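B-type Cna protein (Enterococcus faecium, PDB 6FWY) is of unknown function but carries the thioester domain of a cell-wall-anchored surface protein, and probably forms covalent bonds to a target. Local coordinates at residues Tyr24-Met29 / Ser125-Thr130; His173-Lys178 / Ile222-Thr227. One frame throughout, in Å; residues are numbered along the deposited sequence.

Contact 1: Tyr24-Met29 / Ser125-Thr130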
# COMPACT_ATOMS: atom_id res chain seq x y z
N TYR A 24 27.44 -1.50 8.75
CA TYR A 24 27.73 -1.11 10.14
C TYR A 24 27.67 -2.29 11.13
O TYR A 24 27.88 -2.11 12.32
CB TYR A 24 26.70 -0.07 10.58
CG TYR A 24 26.84 1.20 9.81
CD1 TYR A 24 26.18 1.37 8.60
CD2 TYR A 24 27.64 2.24 10.28
CE1 TYR A 24 26.32 2.54 7.88
CE2 TYR A 24 27.77 3.41 9.57
CZ TYR A 24 27.09 3.56 8.38
OH TYR A 24 27.25 4.72 7.69
N ILE A 25 27.36 -3.47 10.59
CA ILE A 25 27.21 -4.71 11.33
C ILE A 25 27.82 -5.82 10.50
O ILE A 25 28.15 -5.64 9.34
CB ILE A 25 25.72 -5.03 11.66
CG1 ILE A 25 24.86 -5.24 10.42
CG2 ILE A 25 25.10 -3.92 12.52
CD1 ILE A 25 24.80 -6.65 9.87
N ARG A 26 27.94 -6.99 11.11
CA ARG A 26 28.32 -8.22 10.41
C ARG A 26 27.32 -9.28 10.85
O ARG A 26 26.51 -9.03 11.75
CB ARG A 26 29.76 -8.62 10.75
CG ARG A 26 30.77 -7.60 10.27
CD ARG A 26 32.15 -7.80 10.82
NE ARG A 26 32.24 -7.44 12.23
CZ ARG A 26 33.26 -7.76 13.04
NH1 ARG A 26 34.30 -8.42 12.57
NH2 ARG A 26 33.24 -7.39 14.31
N VAL A 27 27.36 -10.44 10.21
CA VAL A 27 26.46 -11.53 10.53
C VAL A 27 27.22 -12.85 10.59
O VAL A 27 27.93 -13.21 9.62
CB VAL A 27 25.31 -11.69 9.52
CG1 VAL A 27 24.36 -12.80 9.94
CG2 VAL A 27 24.54 -10.38 9.34
N ASN A 28 27.05 -13.56 11.72
CA ASN A 28 27.43 -14.95 11.82
C ASN A 28 26.49 -15.80 10.97
O ASN A 28 25.37 -16.10 11.35
CB ASN A 28 27.41 -15.45 13.29
CG ASN A 28 28.44 -14.75 14.16
OD1 ASN A 28 29.54 -14.45 13.71
ND2 ASN A 28 28.07 -14.49 15.40
N MET A 29 26.97 -16.12 9.78
CA MET A 29 26.26 -16.95 8.85
C MET A 29 26.70 -18.37 9.09
O MET A 29 27.79 -18.58 9.61
CB MET A 29 26.61 -16.52 7.42
CG MET A 29 25.92 -15.22 7.03
SD MET A 29 24.10 -15.20 7.07
CE MET A 29 23.66 -15.71 5.40
N SER A 125 28.88 -4.78 15.39
CA SER A 125 30.18 -4.11 15.29
C SER A 125 30.75 -4.38 13.91
O SER A 125 30.42 -5.38 13.27
CB SER A 125 31.17 -4.61 16.37
OG SER A 125 31.50 -5.97 16.17
N HIS A 126 31.58 -3.45 13.45
CA HIS A 126 32.24 -3.53 12.14
C HIS A 126 33.59 -2.79 12.24
O HIS A 126 33.66 -1.69 12.80
CB HIS A 126 31.34 -2.88 11.09
CG HIS A 126 31.79 -3.12 9.68
ND1 HIS A 126 31.16 -4.02 8.84
CD2 HIS A 126 32.82 -2.60 8.97
CE1 HIS A 126 31.79 -4.04 7.68
NE2 HIS A 126 32.81 -3.20 7.74
N PRO A 127 34.68 -3.38 11.68
CA PRO A 127 36.04 -2.77 11.82
C PRO A 127 36.25 -1.36 11.24
O PRO A 127 37.21 -0.69 11.64
CB PRO A 127 36.96 -3.78 11.10
CG PRO A 127 36.06 -4.62 10.27
CD PRO A 127 34.72 -4.67 10.95
N ASN A 128 35.37 -0.91 10.35
CA ASN A 128 35.46 0.40 9.66
C ASN A 128 34.51 1.46 10.22
O ASN A 128 34.45 2.56 9.67
CB ASN A 128 35.17 0.22 8.15
CG ASN A 128 36.24 -0.59 7.43
OD1 ASN A 128 37.31 -0.85 7.99
ND2 ASN A 128 35.94 -1.00 6.20
N HIS A 129 33.75 1.13 11.26
CA HIS A 129 32.82 2.08 11.87
C HIS A 129 32.92 2.04 13.38
O HIS A 129 33.20 0.99 13.98
CB HIS A 129 31.39 1.82 11.39
CG HIS A 129 31.24 1.85 9.90
ND1 HIS A 129 31.10 3.01 9.18
CD2 HIS A 129 31.26 0.84 8.99
CE1 HIS A 129 31.02 2.71 7.89
NE2 HIS A 129 31.12 1.40 7.75
N THR A 130 32.67 3.19 14.01
CA THR A 130 32.81 3.31 15.47
C THR A 130 31.60 2.62 16.13
O THR A 130 30.58 2.36 15.47
CB THR A 130 32.86 4.77 15.94
OG1 THR A 130 31.63 5.43 15.63
CG2 THR A 130 34.03 5.53 15.29
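Ser-125 is gripped side-on by Arg-26: NE donates to the backbone O of Ser-125 (2.9 Å) while NH2 of Arg-26 reaches OG of Ser-125 (2.9 Å). OG lies in the guanidinium plane, whereas NE approaches from above the plane of the carbonyl, 43° out of it. A bend at chi3 (-72°) turns NE out of the line of the Arg-26 chain, and two bonds to one residue fix the rotation of the guanidinium. Over one face of that group sits CD of Pro-127, 3.8 Å above the plane and toward the rim. Next along, ND1 of His-126 makes a weak, long but nearly straight hydrogen bond to O of Ile-25 (3.5 Å). At the other end CD2 and CE2 of Tyr-24 lie over one face of the His-129 ring, toward its rim, CE2 of Tyr-24 within 3.4 Å of ND1 of His-129; the side chains cross at about a right angle, ring planes 38° apart. NE2 of His-129 is hydrogen-bonded to OD1 of Asp-22, whose OD2 takes ND2 of Asn-128. The contact joins the start of strand 26-29 to the loop between strand 122-123, its antiparallel neighbour, and helix 131-150, with Tyr-24 and Ile-25 packing on helix 99-113.

Contact 2: His173-Lys178 / Ile222-Thr227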
# COMPACT_ATOMS: atom_id res chain seq x y z
N HIS A 173 -39.52 10.14 -4.46
CA HIS A 173 -38.96 9.60 -3.23
C HIS A 173 -37.45 9.74 -3.37
O HIS A 173 -36.91 9.32 -4.39
CB HIS A 173 -39.29 8.11 -3.04
CG HIS A 173 -40.75 7.78 -3.01
ND1 HIS A 173 -41.58 8.19 -1.99
CD2 HIS A 173 -41.51 7.03 -3.85
CE1 HIS A 173 -42.80 7.72 -2.21
NE2 HIS A 173 -42.78 7.01 -3.33
N THR A 174 -36.78 10.34 -2.38
CA THR A 174 -35.33 10.57 -2.43
C THR A 174 -34.59 9.76 -1.34
O THR A 174 -35.08 9.60 -0.23
CB THR A 174 -34.94 12.07 -2.33
OG1 THR A 174 -35.02 12.51 -0.98
CG2 THR A 174 -35.83 12.94 -3.21
N PHE A 175 -33.41 9.25 -1.69
CA PHE A 175 -32.57 8.48 -0.78
C PHE A 175 -31.14 8.99 -0.90
O PHE A 175 -30.50 8.85 -1.95
CB PHE A 175 -32.63 6.98 -1.13
CG PHE A 175 -34.01 6.42 -1.13
CD1 PHE A 175 -34.58 5.93 0.04
CD2 PHE A 175 -34.77 6.42 -2.30
CE1 PHE A 175 -35.87 5.42 0.04
CE2 PHE A 175 -36.06 5.91 -2.31
CZ PHE A 175 -36.62 5.42 -1.15
N THR A 176 -30.63 9.61 0.16
CA THR A 176 -29.27 10.14 0.17
C THR A 176 -28.32 9.17 0.88
O THR A 176 -28.68 8.57 1.88
CB THR A 176 -29.23 11.55 0.81
OG1 THR A 176 -30.15 12.38 0.09
CG2 THR A 176 -27.83 12.16 0.76
N TYR A 177 -27.12 9.03 0.34
CA TYR A 177 -26.07 8.13 0.85
C TYR A 177 -24.75 8.88 0.96
O TYR A 177 -24.47 9.75 0.15
CB TYR A 177 -25.90 6.93 -0.08
CG TYR A 177 -27.13 6.09 -0.23
CD1 TYR A 177 -28.11 6.43 -1.18
CD2 TYR A 177 -27.34 4.95 0.55
CE1 TYR A 177 -29.25 5.67 -1.33
CE2 TYR A 177 -28.49 4.18 0.41
CZ TYR A 177 -29.45 4.55 -0.53
OH TYR A 177 -30.59 3.81 -0.71
N LYS A 178 -23.96 8.59 2.00
CA LYS A 178 -22.58 9.09 2.14
C LYS A 178 -21.55 8.04 1.70
O LYS A 178 -21.64 6.89 2.11
CB LYS A 178 -22.30 9.49 3.60
CG LYS A 178 -22.98 10.80 3.94
CD LYS A 178 -23.00 11.13 5.40
CE LYS A 178 -23.77 12.43 5.54
NZ LYS A 178 -24.11 12.78 6.95
N ILE A 222 -30.37 9.11 -4.73
CA ILE A 222 -31.17 8.35 -5.68
C ILE A 222 -32.60 8.87 -5.58
O ILE A 222 -33.11 9.06 -4.47
CB ILE A 222 -31.11 6.82 -5.41
CG1 ILE A 222 -29.69 6.32 -5.62
CG2 ILE A 222 -32.07 6.06 -6.32
CD1 ILE A 222 -29.45 4.88 -5.26
N LYS A 223 -33.24 9.08 -6.73
CA LYS A 223 -34.61 9.59 -6.79
C LYS A 223 -35.51 8.64 -7.56
O LYS A 223 -35.20 8.28 -8.68
CB LYS A 223 -34.62 10.97 -7.42
CG LYS A 223 -33.75 11.96 -6.67
CD LYS A 223 -34.17 13.39 -6.89
CE LYS A 223 -33.28 14.33 -6.11
NZ LYS A 223 -33.73 15.74 -6.13
N VAL A 224 -36.62 8.26 -6.94
CA VAL A 224 -37.56 7.28 -7.49
C VAL A 224 -38.89 8.01 -7.63
O VAL A 224 -39.38 8.54 -6.65
CB VAL A 224 -37.70 6.05 -6.55
CG1 VAL A 224 -38.73 5.06 -7.08
CG2 VAL A 224 -36.35 5.36 -6.35
N PRO A 225 -39.46 8.05 -8.85
CA PRO A 225 -40.73 8.78 -9.01
C PRO A 225 -41.84 8.30 -8.07
O PRO A 225 -41.99 7.08 -7.87
CB PRO A 225 -41.11 8.51 -10.47
CG PRO A 225 -39.84 8.21 -11.16
CD PRO A 225 -38.98 7.50 -10.14
N VAL A 226 -42.58 9.23 -7.47
CA VAL A 226 -43.68 8.86 -6.55
C VAL A 226 -44.81 8.08 -7.24
O VAL A 226 -45.65 7.50 -6.58
CB VAL A 226 -44.26 10.07 -5.76
CG1 VAL A 226 -43.18 10.72 -4.89
CG2 VAL A 226 -44.92 11.10 -6.67
N THR A 227 -44.83 8.07 -8.56
CA THR A 227 -45.72 7.20 -9.34
C THR A 227 -45.33 5.72 -9.36
O THR A 227 -46.13 4.87 -9.76
CB THR A 227 -45.90 7.71 -10.79
OG1 THR A 227 -44.63 8.07 -11.37
CG2 THR A 227 -46.75 8.97 -10.78
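His-173 and Val-224 form one antiparallel hydrogen-bonded pair and Phe-175 with Ile-222 the next, with the non-hydrogen-bonded pair Thr-174 and Lys-223 between them. Four backbone bonds hold the ladder: N of His-173 to O of Val-224 is 2.7 Å, and the return bond from N of Val-224 to O of His-173 is the straightest, at 170°. Phe-175 and Ile-222 exchange the other two. Between these rungs come CA-H...O contacts, from CA of Lys-223 to O of His-173 (3.3 Å) and from CA of Thr-174 to O of Ile-222.

Apolar contacts gather on the face bearing His-173, Phe-175, Ile-222 and Val-224. CE2 of Phe-175 meets CG2 of Val-224 at 4.1 Å, with the methyl at the ring's edge. CD1 of Ile-222 is anti to CA (chi2 174°), which carries it out to CE1 of Tyr-177, 4.0 Å away. On the other face the chains of Thr-174 and Lys-223 lie side by side and point the same way, CG2 of Thr-174 against CD and CE of Lys-223.

One CH-pi contact lies past the strand end, where CG1 of Val-226 sits 4.0 Å over the centre of the His-173 ring. Lys-223 makes a cation-pi contact with Tyr-202.

Polar side-chain atoms look to strand 159-169: ND1 of His-173 is hydrogen-bonded to Asp-168, and OG1 of Thr-174 to O of Ala-167.

Backbone bonds thus fix the register, while Phe-175, Tyr-177, Ile-222 and Val-224 make a buried apolar face, Phe-175 and Tyr-177 packing on Ala-275 of strand 258-277, and Thr-174 and Lys-223 face the other way.

Overall arrangement
Contact 1 and contact 2 lie on opposite sides of the chain's centre, their centres 68 Å apart and their nearest atoms about 49 Å apart. They follow in series: 24-29 with 125-130 is complete before 173-178 with 222-227 begins. Contact 1 belongs to the helix-containing end of the elongated molecule, where 125-130 is part of the thioester domain; contact 2 joins two strands of the five-stranded antiparallel sheet at the other end. They share no sheet, but a second, larger antiparallel sheet, holding strand 26-29 of contact 1 and strand 258-277, which packs on contact 2, runs between the two regions. The two ends are therefore connected through long strands without the contacts touching.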